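PDB 5GNE: leucine aminopeptidase from Legionella pneumophila, which probably acts as a zinc-dependent aminopeptidase of the M28 family, removing residues from the amino ends of peptides. Local coordinates for residues Tyr124-Arg127 / Arg132-Val135; Val135-Trp140 / Ala190-Leu195; Gln143-Leu148 / Val173-Gly178. All coordinates share one frame; numbering follows the deposited sequence.

How the contacts relate
All three contacts use helix 132-151, at successive places along it. Contact 1 holds the loop before this helix against its first turn and is only partly buried. Contacts 2 and 3 are buried and pack the helix against the mixed sheet, contact 2 just past the end of strand 185-191. Their chemistry changes along the helix. A hydrogen bond from a threonine hydroxyl to a loop carbonyl marks contact 1. An isoleucine packs on an alanine in contact 2, next in sequence to a zinc ligand. In contact 3 an aromatic ring packs on strand 170-177, away from the zinc site. Contacts 1 and 2 touch directly through Arg127.

Contact 1: residues Tyr124-Arg127 / Arg132-Val135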
ATOM      1  N   TYR A 124      -5.935 -16.245  -9.572  1.00 60.66           N
ATOM      2  CA  TYR A 124      -6.903 -15.417 -10.308  1.00 65.03           C
ATOM      3  C   TYR A 124      -6.326 -15.001 -11.651  1.00 62.23           C
ATOM      4  O   TYR A 124      -5.123 -14.767 -11.769  1.00 67.91           O
ATOM      5  CB  TYR A 124      -7.282 -14.154  -9.532  1.00 68.26           C
ATOM      6  CG  TYR A 124      -8.076 -14.368  -8.266  1.00 65.54           C
ATOM      7  CD1 TYR A 124      -9.422 -14.731  -8.310  1.00 58.81           C
ATOM      8  CD2 TYR A 124      -7.486 -14.171  -7.022  1.00 70.42           C
ATOM      9  CE1 TYR A 124     -10.152 -14.903  -7.139  1.00 61.98           C
ATOM     10  CE2 TYR A 124      -8.199 -14.341  -5.853  1.00 66.44           C
ATOM     11  CZ  TYR A 124      -9.529 -14.702  -5.910  1.00 66.13           C
ATOM     12  OH  TYR A 124     -10.234 -14.869  -4.735  1.00 69.14           O
ATOM     13  N   ILE A 125      -7.176 -14.927 -12.667  1.00 67.14           N
ATOM     14  CA  ILE A 125      -6.732 -14.459 -13.978  1.00 73.93           C
ATOM     15  C   ILE A 125      -6.131 -13.044 -13.861  1.00 66.44           C
ATOM     16  O   ILE A 125      -5.056 -12.759 -14.398  1.00 69.99           O
ATOM     17  CB  ILE A 125      -7.887 -14.498 -15.026  1.00 70.52           C
ATOM     18  CG1 ILE A 125      -7.409 -13.949 -16.374  1.00 69.99           C
ATOM     19  CG2 ILE A 125      -9.132 -13.762 -14.524  1.00 62.31           C
ATOM     20  CD1 ILE A 125      -6.303 -14.786 -17.007  1.00 61.09           C
ATOM     21  N   ASN A 126      -6.834 -12.174 -13.142  1.00 56.79           N
ATOM     22  CA  ASN A 126      -6.299 -10.901 -12.689  1.00 47.52           C
ATOM     23  C   ASN A 126      -7.062 -10.539 -11.425  1.00 50.85           C
ATOM     24  O   ASN A 126      -8.001 -11.240 -11.061  1.00 63.07           O
ATOM     25  CB  ASN A 126      -6.457  -9.818 -13.764  1.00 57.21           C
ATOM     26  CG  ASN A 126      -7.925  -9.578 -14.162  1.00 56.84           C
ATOM     27  OD1 ASN A 126      -8.762  -9.247 -13.315  1.00 50.31           O
ATOM     28  ND2 ASN A 126      -8.235  -9.744 -15.451  1.00 52.56           N
ATOM     29  N   ARG A 127      -6.639  -9.476 -10.744  1.00 52.20           N
ATOM     30  CA  ARG A 127      -7.351  -8.882  -9.618  1.00 46.10           C
ATOM     31  C   ARG A 127      -7.663  -7.398  -9.922  1.00 62.87           C
ATOM     32  O   ARG A 127      -7.492  -6.516  -9.070  1.00 57.41           O
ATOM     33  CB  ARG A 127      -6.523  -9.004  -8.339  1.00 42.24           C
ATOM     34  CG  ARG A 127      -6.209 -10.402  -7.867  1.00 42.47           C
ATOM     35  CD  ARG A 127      -5.251 -10.375  -6.674  1.00 47.59           C
ATOM     36  NE  ARG A 127      -3.895 -10.707  -7.112  1.00 56.19           N
ATOM     37  CZ  ARG A 127      -2.850  -9.894  -7.035  1.00 51.30           C
ATOM     38  NH1 ARG A 127      -2.959  -8.698  -6.505  1.00 65.96           N
ATOM     39  NH2 ARG A 127      -1.679 -10.295  -7.469  1.00 65.57           N
ATOM     40  N   ARG A 132     -14.648  -8.958 -12.049  1.00 71.18           N
ATOM     41  CA  ARG A 132     -15.308  -9.778 -11.051  1.00 74.48           C
ATOM     42  C   ARG A 132     -14.265 -10.452 -10.154  1.00 68.26           C
ATOM     43  O   ARG A 132     -14.424 -10.499  -8.931  1.00 63.37           O
ATOM     44  CB  ARG A 132     -16.234 -10.790 -11.736  1.00 81.20           C
ATOM     45  CG  ARG A 132     -17.205 -11.507 -10.804  1.00 97.02           C
ATOM     46  CD  ARG A 132     -17.917 -10.476  -9.897  1.00112.94           C
ATOM     47  NE  ARG A 132     -18.821 -11.057  -8.891  1.00126.50           N
ATOM     48  CZ  ARG A 132     -18.481 -11.918  -7.931  1.00126.67           C
ATOM     49  NH1 ARG A 132     -17.253 -12.375  -7.855  1.00129.01           N
ATOM     50  NH2 ARG A 132     -19.387 -12.356  -7.063  1.00122.84           N
ATOM     51  N   THR A 133     -13.213 -10.999 -10.756  1.00 59.48           N
ATOM     52  CA  THR A 133     -12.156 -11.606  -9.958  1.00 57.03           C
ATOM     53  C   THR A 133     -11.535 -10.594  -9.017  1.00 60.68           C
ATOM     54  O   THR A 133     -11.267 -10.912  -7.865  1.00 65.85           O
ATOM     55  CB  THR A 133     -11.053 -12.220 -10.829  1.00 59.10           C
ATOM     56  OG1 THR A 133     -10.722 -11.320 -11.895  1.00 65.89           O
ATOM     57  CG2 THR A 133     -11.519 -13.535 -11.416  1.00 50.81           C
ATOM     58  N   GLY A 134     -11.333  -9.371  -9.501  1.00 64.35           N
ATOM     59  CA  GLY A 134     -10.858  -8.284  -8.661  1.00 51.89           C
ATOM     60  C   GLY A 134     -11.733  -8.055  -7.440  1.00 49.74           C
ATOM     61  O   GLY A 134     -11.235  -7.787  -6.353  1.00 54.14           O
ATOM     62  N   VAL A 135     -13.043  -8.186  -7.612  1.00 49.41           N
ATOM     63  CA  VAL A 135     -13.983  -8.076  -6.504  1.00 53.36           C
ATOM     64  C   VAL A 135     -13.850  -9.272  -5.556  1.00 54.31           C
ATOM     65  O   VAL A 135     -13.846  -9.113  -4.337  1.00 67.59           O
ATOM     66  CB  VAL A 135     -15.438  -7.960  -7.022  1.00 57.61           C
ATOM     67  CG1 VAL A 135     -16.441  -8.076  -5.878  1.00 45.83           C
ATOM     68  CG2 VAL A 135     -15.614  -6.657  -7.816  1.00 47.56           C
TER
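Thr133 carries this contact from the first turn of helix 132-151, and its three side-chain atoms meet Tyr124, Ile125 and Asn126. With chi1 at 44°, OG1 sits between the backbone N and the carbonyl carbon and faces the loop. It donates to Asn126 O over 2.8 Å. The hydroxyl approaches from above the carbonyl plane, 48° out of it, so it does not use the in-plane lone-pair directions. Asn126 OD1 is 3.2 Å from the same Thr133 OG1, and the two side chains cross at about a right angle. The amide of Asn126 has its main partners elsewhere. ND2 donates to Gly197 O, and OD1 bonds with Ser128 N and Ser131 OG. Ser131 OG also bonds with Thr133 OG1, which joins these polar groups into one network.

The methyl of Thr133 serves the apolar side. CG2 lies 3.9 Å from Ile125 CG2 and equally close to CD1 of Tyr124. With CG anti to the carbonyl carbon (chi1 -68°), the Tyr124 ring leans to the helix, so that Thr133 O lies over one face, offset toward the rim. The ring and the threonine run past each other in opposite directions. Gly134 CA comes 3.5 Å from Arg127 C, a close backbone approach between loop and helix. The Arg127 side chain leads off to Ile192 O, Pro200 O and Gly201 O, about 6 Å from the side chain of the zinc ligand His191. One threonine thus joins the loop to the helix start in two ways, with its hydroxyl bound to a backbone carbonyl and its methyl packed on carbon.

Contact 2: residues Val135-Trp140 / Ala190-Leu195; sequences VEAAQW and AHIDTL. With ZN (zinc ion), chain D.
Ile192 meets Ala137 where the chain leaves strand 185-191, and these two residues bury the most surface here. CG1 of Ile192 lies 3.8 Å from CB of Ala137. The isoleucine reaches across with CG1 anti to the backbone N (chi1 -164°). This directs the CG1 branch at the helix backbone, and CD1 lies 4.1 Å from Ala137 O. Ala138 N is 4.3 Å from Ile192 CG1, while the Ala138 methyl packs on Pro171 and Val173 of strand 170-177. The short side chains let the isoleucine come close to the helix backbone, and no hydrogen bond crosses the contact.

Segment 190-195 is the end of strand 185-191 and the loop after it. In the mixed sheet of this M28 peptidase fold, several metal ligands lie at or just after strand ends. His191, next to Ile192, is such a ligand. Its NE2 binds zinc at 2.3 Å, and Asp204 and Asp266 bind the same ion. On the other side of the imidazole, His191 ND1 donates to Asp193 OD1 over 2.7 Å. The bond is bent (135° at the hydrogen) and meets the oxygen on its syn side but tilted, 33° out of the carboxylate plane and out of the imidazole plane too. Asp193 OD2 accepts from Glu239 N. Bonds at both of its oxygens hold the aspartate, which probably helps fix the rotation of the histidine ring. Ile192 also touches Ile209 of helix 202-221.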
ATOM      1  N   VAL A 135     -13.043  -8.186  -7.612  1.00 49.41           N
ATOM      2  CA  VAL A 135     -13.983  -8.076  -6.504  1.00 53.36           C
ATOM      3  C   VAL A 135     -13.850  -9.272  -5.556  1.00 54.31           C
ATOM      4  O   VAL A 135     -13.846  -9.113  -4.337  1.00 67.59           O
ATOM      5  CB  VAL A 135     -15.438  -7.960  -7.022  1.00 57.61           C
ATOM      6  CG1 VAL A 135     -16.441  -8.076  -5.878  1.00 45.83           C
ATOM      7  CG2 VAL A 135     -15.614  -6.657  -7.816  1.00 47.56           C
ATOM      8  N   GLU A 136     -13.744 -10.468  -6.113  1.00 53.96           N
ATOM      9  CA  GLU A 136     -13.574 -11.662  -5.296  1.00 62.44           C
ATOM     10  C   GLU A 136     -12.362 -11.572  -4.408  1.00 66.78           C
ATOM     11  O   GLU A 136     -12.429 -11.928  -3.222  1.00 62.79           O
ATOM     12  CB  GLU A 136     -13.462 -12.906  -6.177  1.00 66.05           C
ATOM     13  CG  GLU A 136     -14.774 -13.325  -6.745  1.00 68.48           C
ATOM     14  CD  GLU A 136     -14.670 -14.271  -7.922  1.00 85.28           C
ATOM     15  OE1 GLU A 136     -13.545 -14.697  -8.244  1.00 95.66           O
ATOM     16  OE2 GLU A 136     -15.721 -14.595  -8.524  1.00 86.10           O
ATOM     17  N   ALA A 137     -11.265 -11.058  -4.962  1.00 57.73           N
ATOM     18  CA  ALA A 137     -10.034 -10.992  -4.190  1.00 51.50           C
ATOM     19  C   ALA A 137     -10.271 -10.171  -2.926  1.00 50.86           C
ATOM     20  O   ALA A 137      -9.888 -10.584  -1.820  1.00 53.42           O
ATOM     21  CB  ALA A 137      -8.900 -10.432  -5.026  1.00 47.12           C
ATOM     22  N   ALA A 138     -10.995  -9.070  -3.071  1.00 43.97           N
ATOM     23  CA  ALA A 138     -11.280  -8.211  -1.934  1.00 41.99           C
ATOM     24  C   ALA A 138     -12.160  -8.953  -0.940  1.00 48.00           C
ATOM     25  O   ALA A 138     -11.884  -8.955   0.257  1.00 50.22           O
ATOM     26  CB  ALA A 138     -11.935  -6.919  -2.385  1.00 35.48           C
ATOM     27  N   GLN A 139     -13.210  -9.599  -1.436  1.00 55.99           N
ATOM     28  CA  GLN A 139     -14.105 -10.351  -0.550  1.00 61.59           C
ATOM     29  C   GLN A 139     -13.373 -11.464   0.163  1.00 54.83           C
ATOM     30  O   GLN A 139     -13.588 -11.701   1.350  1.00 63.07           O
ATOM     31  CB  GLN A 139     -15.304 -10.912  -1.315  1.00 53.86           C
ATOM     32  CG  GLN A 139     -16.166  -9.821  -1.885  1.00 57.77           C
ATOM     33  CD  GLN A 139     -17.216 -10.327  -2.826  1.00 66.69           C
ATOM     34  OE1 GLN A 139     -16.988 -11.262  -3.591  1.00 78.61           O
ATOM     35  NE2 GLN A 139     -18.387  -9.706  -2.781  1.00 71.27           N
ATOM     36  N   TRP A 140     -12.528 -12.161  -0.579  1.00 51.21           N
ATOM     37  CA  TRP A 140     -11.669 -13.191  -0.013  1.00 53.11           C
ATOM     38  C   TRP A 140     -10.863 -12.674   1.192  1.00 58.25           C
ATOM     39  O   TRP A 140     -10.861 -13.271   2.271  1.00 60.39           O
ATOM     40  CB  TRP A 140     -10.745 -13.738  -1.099  1.00 52.04           C
ATOM     41  CG  TRP A 140      -9.920 -14.878  -0.641  1.00 56.95           C
ATOM     42  CD1 TRP A 140     -10.308 -16.186  -0.545  1.00 59.58           C
ATOM     43  CD2 TRP A 140      -8.552 -14.833  -0.227  1.00 58.88           C
ATOM     44  NE1 TRP A 140      -9.269 -16.953  -0.094  1.00 62.22           N
ATOM     45  CE2 TRP A 140      -8.180 -16.151   0.119  1.00 63.28           C
ATOM     46  CE3 TRP A 140      -7.603 -13.807  -0.111  1.00 57.43           C
ATOM     47  CZ2 TRP A 140      -6.899 -16.476   0.569  1.00 64.05           C
ATOM     48  CZ3 TRP A 140      -6.329 -14.128   0.347  1.00 61.92           C
ATOM     49  CH2 TRP A 140      -5.990 -15.452   0.684  1.00 66.20           C
ATOM     50  N   ALA A 190      -1.573  -2.860   2.006  1.00 31.37           N
ATOM     51  CA  ALA A 190      -1.028  -3.372   0.753  1.00 26.67           C
ATOM     52  C   ALA A 190      -2.149  -3.265  -0.254  1.00 26.89           C
ATOM     53  O   ALA A 190      -3.303  -3.204   0.136  1.00 30.89           O
ATOM     54  CB  ALA A 190      -0.560  -4.825   0.919  1.00 28.42           C
ATOM     55  N   HIS A 191      -1.858  -3.219  -1.537  1.00 28.55           N
ATOM     56  CA  HIS A 191      -2.950  -3.148  -2.493  1.00 39.94           C
ATOM     57  C   HIS A 191      -3.240  -4.501  -3.128  1.00 38.96           C
ATOM     58  O   HIS A 191      -2.324  -5.276  -3.395  1.00 40.96           O
ATOM     59  CB  HIS A 191      -2.687  -2.079  -3.553  1.00 33.62           C
ATOM     60  CG  HIS A 191      -1.668  -2.430  -4.597  1.00 38.26           C
ATOM     61  ND1 HIS A 191      -2.012  -3.059  -5.774  1.00 46.53           N
ATOM     62  CD2 HIS A 191      -0.354  -2.130  -4.701  1.00 30.95           C
ATOM     63  CE1 HIS A 191      -0.938  -3.189  -6.539  1.00 36.29           C
ATOM     64  NE2 HIS A 191       0.081  -2.632  -5.917  1.00 41.91           N
ATOM     65  N   ILE A 192      -4.533  -4.791  -3.282  1.00 38.53           N
ATOM     66  CA  ILE A 192      -5.034  -6.099  -3.706  1.00 40.50           C
ATOM     67  C   ILE A 192      -5.133  -6.227  -5.220  1.00 44.32           C
ATOM     68  O   ILE A 192      -5.220  -7.326  -5.756  1.00 50.95           O
ATOM     69  CB  ILE A 192      -6.437  -6.360  -3.116  1.00 44.07           C
ATOM     70  CG1 ILE A 192      -6.832  -7.839  -3.202  1.00 46.15           C
ATOM     71  CG2 ILE A 192      -7.477  -5.536  -3.846  1.00 49.13           C
ATOM     72  CD1 ILE A 192      -6.213  -8.712  -2.164  1.00 47.87           C
ATOM     73  N   ASP A 193      -5.123  -5.097  -5.908  1.00 46.13           N
ATOM     74  CA  ASP A 193      -5.530  -5.074  -7.300  1.00 43.90           C
ATOM     75  C   ASP A 193      -4.362  -5.268  -8.239  1.00 44.36           C
ATOM     76  O   ASP A 193      -3.198  -5.307  -7.821  1.00 44.65           O
ATOM     77  CB  ASP A 193      -6.238  -3.762  -7.620  1.00 45.23           C
ATOM     78  CG  ASP A 193      -5.283  -2.625  -7.701  1.00 48.49           C
ATOM     79  OD1 ASP A 193      -4.507  -2.528  -6.733  1.00 57.12           O
ATOM     80  OD2 ASP A 193      -5.275  -1.861  -8.705  1.00 47.36           O
ATOM     81  N   THR A 194      -4.697  -5.458  -9.509  1.00 47.44           N
ATOM     82  CA  THR A 194      -3.716  -5.507 -10.578  1.00 49.33           C
ATOM     83  C   THR A 194      -4.280  -4.852 -11.837  1.00 49.61           C
ATOM     84  O   THR A 194      -5.439  -4.461 -11.848  1.00 59.74           O
ATOM     85  CB  THR A 194      -3.326  -6.951 -10.867  1.00 59.25           C
ATOM     86  OG1 THR A 194      -2.183  -6.971 -11.735  1.00 78.26           O
ATOM     87  CG2 THR A 194      -4.478  -7.630 -11.544  1.00 41.07           C
ATOM     88  N   LEU A 195      -3.506  -4.795 -12.919  1.00 52.93           N
ATOM     89  CA  LEU A 195      -4.062  -4.378 -14.215  1.00 62.41           C
ATOM     90  C   LEU A 195      -5.022  -5.410 -14.814  1.00 60.98           C
ATOM     91  O   LEU A 195      -5.198  -6.498 -14.279  1.00 65.73           O
ATOM     92  CB  LEU A 195      -2.953  -4.083 -15.225  1.00 60.63           C
ATOM     93  CG  LEU A 195      -2.111  -2.841 -14.920  1.00 51.83           C
ATOM     94  CD1 LEU A 195      -1.098  -2.638 -16.034  1.00 52.47           C
ATOM     95  CD2 LEU A 195      -2.980  -1.600 -14.730  1.00 56.14           C
TER
HETATM   96 ZN    ZN D 402       2.250  -2.072  -6.390  1.00 86.19          ZN

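Contact 3: residues Gln143-Leu148 / Val173-Gly178; sequences QQFDTL and VVTVIG
Phe145 has CG trans to its backbone N (chi1 179°), and this extends the ring from helix 132-151 toward Thr175 of strand 170-177. One ring face is turned to the threonine. Thr175 has its OG1 between the backbone N and the carbonyl carbon, which brings both branches over that face. CB lies almost above the ring centre, 3.3 Å from the Phe145 centroid and 7° off the ring normal. This is a CH-pi contact. CG2 covers the inner part of the ring, 3.5 Å from Phe145 CG. OG1 lies over the CD1-CE1 side of the same face, 3.3 Å from Phe145 CE1. The hydroxyl's hydrogen-bond partner is Phe232 O on the neighbouring strand 230-235.

The far edge of the ring meets the next two strand residues. Val176 O is 3.5 Å from Phe145 CZ and lies near the ring plane. Ile177 CG1 is also at the edge, 3.7 Å from Phe145 CE1. The ring of Phe220, from helix 202-221, meets Phe145 at an inclined angle. Ile177 touches Phe220 and Val219 as well, so the second helix shares this packing.

Helix and strand segments run nearly parallel, their axes 9.6 Å apart at the closest and 20° from each other in direction. A helix lying along a strand with a mostly apolar layer between them is typical of alpha/beta folds. Here it packs helix 132-151 on the mixed sheet of the M28 peptidase fold.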
ATOM      1  N   GLN A 143     -12.874 -12.044   4.324  1.00 52.45           N
ATOM      2  CA  GLN A 143     -13.275 -13.298   4.930  1.00 57.94           C
ATOM      3  C   GLN A 143     -12.094 -14.011   5.594  1.00 56.56           C
ATOM      4  O   GLN A 143     -12.271 -14.655   6.630  1.00 54.82           O
ATOM      5  CB  GLN A 143     -13.951 -14.165   3.875  1.00 62.78           C
ATOM      6  CG  GLN A 143     -13.924 -15.631   4.141  1.00 83.97           C
ATOM      7  CD  GLN A 143     -14.368 -16.389   2.924  1.00112.06           C
ATOM      8  OE1 GLN A 143     -15.523 -16.291   2.511  1.00124.70           O
ATOM      9  NE2 GLN A 143     -13.441 -17.112   2.303  1.00118.48           N
ATOM     10  N   GLN A 144     -10.893 -13.887   5.019  1.00 56.78           N
ATOM     11  CA  GLN A 144      -9.688 -14.439   5.667  1.00 53.00           C
ATOM     12  C   GLN A 144      -9.467 -13.800   7.038  1.00 51.90           C
ATOM     13  O   GLN A 144      -9.040 -14.456   7.985  1.00 53.20           O
ATOM     14  CB  GLN A 144      -8.435 -14.232   4.820  1.00 46.01           C
ATOM     15  CG  GLN A 144      -8.434 -14.924   3.486  1.00 51.78           C
ATOM     16  CD  GLN A 144      -8.512 -16.428   3.611  1.00 62.69           C
ATOM     17  OE1 GLN A 144      -9.516 -17.027   3.239  1.00 68.17           O
ATOM     18  NE2 GLN A 144      -7.458 -17.045   4.143  1.00 57.88           N
ATOM     19  N   PHE A 145      -9.775 -12.514   7.146  1.00 50.38           N
ATOM     20  CA  PHE A 145      -9.621 -11.833   8.418  1.00 54.90           C
ATOM     21  C   PHE A 145     -10.711 -12.291   9.376  1.00 61.35           C
ATOM     22  O   PHE A 145     -10.417 -12.731  10.487  1.00 64.92           O
ATOM     23  CB  PHE A 145      -9.682 -10.309   8.248  1.00 40.45           C
ATOM     24  CG  PHE A 145      -9.548  -9.552   9.545  1.00 42.67           C
ATOM     25  CD1 PHE A 145      -8.297  -9.204  10.029  1.00 36.22           C
ATOM     26  CD2 PHE A 145     -10.673  -9.206  10.294  1.00 48.02           C
ATOM     27  CE1 PHE A 145      -8.170  -8.510  11.240  1.00 50.69           C
ATOM     28  CE2 PHE A 145     -10.554  -8.514  11.499  1.00 45.17           C
ATOM     29  CZ  PHE A 145      -9.304  -8.172  11.972  1.00 50.53           C
ATOM     30  N   ASP A 146     -11.963 -12.204   8.932  1.00 60.61           N
ATOM     31  CA  ASP A 146     -13.107 -12.605   9.748  1.00 57.25           C
ATOM     32  C   ASP A 146     -12.941 -14.020  10.291  1.00 62.28           C
ATOM     33  O   ASP A 146     -13.158 -14.273  11.486  1.00 59.96           O
ATOM     34  CB  ASP A 146     -14.403 -12.511   8.938  1.00 64.00           C
ATOM     35  CG  ASP A 146     -14.668 -11.123   8.410  1.00 71.44           C
ATOM     36  OD1 ASP A 146     -14.165 -10.146   9.010  1.00 67.44           O
ATOM     37  OD2 ASP A 146     -15.376 -11.014   7.384  1.00 84.78           O
ATOM     38  N   THR A 147     -12.554 -14.936   9.405  1.00 57.66           N
ATOM     39  CA  THR A 147     -12.338 -16.322   9.784  1.00 59.05           C
ATOM     40  C   THR A 147     -11.285 -16.421  10.884  1.00 62.04           C
ATOM     41  O   THR A 147     -11.510 -17.062  11.917  1.00 66.06           O
ATOM     42  CB  THR A 147     -11.914 -17.188   8.584  1.00 62.82           C
ATOM     43  OG1 THR A 147     -13.005 -17.311   7.659  1.00 56.72           O
ATOM     44  CG2 THR A 147     -11.499 -18.581   9.063  1.00 53.62           C
ATOM     45  N   LEU A 148     -10.133 -15.799  10.652  1.00 54.73           N
ATOM     46  CA  LEU A 148      -9.051 -15.801  11.632  1.00 57.45           C
ATOM     47  C   LEU A 148      -9.499 -15.288  12.999  1.00 55.42           C
ATOM     48  O   LEU A 148      -9.199 -15.892  14.031  1.00 52.01           O
ATOM     49  CB  LEU A 148      -7.895 -14.928  11.136  1.00 56.78           C
ATOM     50  CG  LEU A 148      -6.890 -15.558  10.178  1.00 54.85           C
ATOM     51  CD1 LEU A 148      -5.866 -14.522   9.736  1.00 57.49           C
ATOM     52  CD2 LEU A 148      -6.213 -16.739  10.827  1.00 46.10           C
ATOM     53  N   VAL A 173     -10.632  -3.026   1.672  1.00 43.24           N
ATOM     54  CA  VAL A 173     -11.025  -3.711   2.887  1.00 30.97           C
ATOM     55  C   VAL A 173     -10.178  -3.251   4.052  1.00 44.77           C
ATOM     56  O   VAL A 173      -8.951  -3.366   4.023  1.00 47.88           O
ATOM     57  CB  VAL A 173     -10.875  -5.221   2.744  1.00 41.51           C
ATOM     58  CG1 VAL A 173     -11.308  -5.914   4.037  1.00 40.87           C
ATOM     59  CG2 VAL A 173     -11.656  -5.735   1.529  1.00 33.73           C
ATOM     60  N   VAL A 174     -10.848  -2.738   5.082  1.00 40.58           N
ATOM     61  CA  VAL A 174     -10.208  -2.264   6.296  1.00 37.10           C
ATOM     62  C   VAL A 174     -10.526  -3.260   7.412  1.00 48.31           C
ATOM     63  O   VAL A 174     -11.690  -3.589   7.632  1.00 53.39           O
ATOM     64  CB  VAL A 174     -10.723  -0.854   6.678  1.00 43.46           C
ATOM     65  CG1 VAL A 174     -10.106  -0.347   7.997  1.00 33.60           C
ATOM     66  CG2 VAL A 174     -10.450   0.125   5.559  1.00 41.20           C
ATOM     67  N   THR A 175      -9.495  -3.757   8.096  1.00 47.08           N
ATOM     68  CA  THR A 175      -9.676  -4.620   9.263  1.00 34.47           C
ATOM     69  C   THR A 175      -8.860  -4.053  10.410  1.00 40.86           C
ATOM     70  O   THR A 175      -7.913  -3.293  10.178  1.00 39.08           O
ATOM     71  CB  THR A 175      -9.228  -6.039   9.020  1.00 39.01           C
ATOM     72  OG1 THR A 175      -7.794  -6.082   9.026  1.00 50.06           O
ATOM     73  CG2 THR A 175      -9.785  -6.556   7.699  1.00 35.78           C
ATOM     74  N   VAL A 176      -9.263  -4.364  11.640  1.00 38.75           N
ATOM     75  CA  VAL A 176      -8.565  -3.859  12.809  1.00 35.90           C
ATOM     76  C   VAL A 176      -8.590  -4.866  13.928  1.00 40.51           C
ATOM     77  O   VAL A 176      -9.619  -5.466  14.214  1.00 42.87           O
ATOM     78  CB  VAL A 176      -9.166  -2.509  13.335  1.00 49.88           C
ATOM     79  CG1 VAL A 176     -10.650  -2.624  13.611  1.00 43.82           C
ATOM     80  CG2 VAL A 176      -8.430  -2.048  14.594  1.00 43.77           C
ATOM     81  N   ILE A 177      -7.448  -5.043  14.577  1.00 49.44           N
ATOM     82  CA  ILE A 177      -7.400  -5.853  15.776  1.00 44.73           C
ATOM     83  C   ILE A 177      -7.205  -4.932  16.989  1.00 50.29           C
ATOM     84  O   ILE A 177      -6.270  -4.106  17.040  1.00 45.69           O
ATOM     85  CB  ILE A 177      -6.284  -6.893  15.706  1.00 41.43           C
ATOM     86  CG1 ILE A 177      -6.416  -7.740  14.444  1.00 41.55           C
ATOM     87  CG2 ILE A 177      -6.347  -7.805  16.912  1.00 45.12           C
ATOM     88  CD1 ILE A 177      -5.272  -8.667  14.269  1.00 37.66           C
ATOM     89  N   GLY A 178      -8.096  -5.080  17.962  1.00 45.80           N
ATOM     90  CA  GLY A 178      -8.078  -4.258  19.149  1.00 40.74           C
ATOM     91  C   GLY A 178      -8.834  -2.959  18.925  1.00 44.07           C
ATOM     92  O   GLY A 178      -8.290  -1.887  19.162  1.00 46.56           O
TER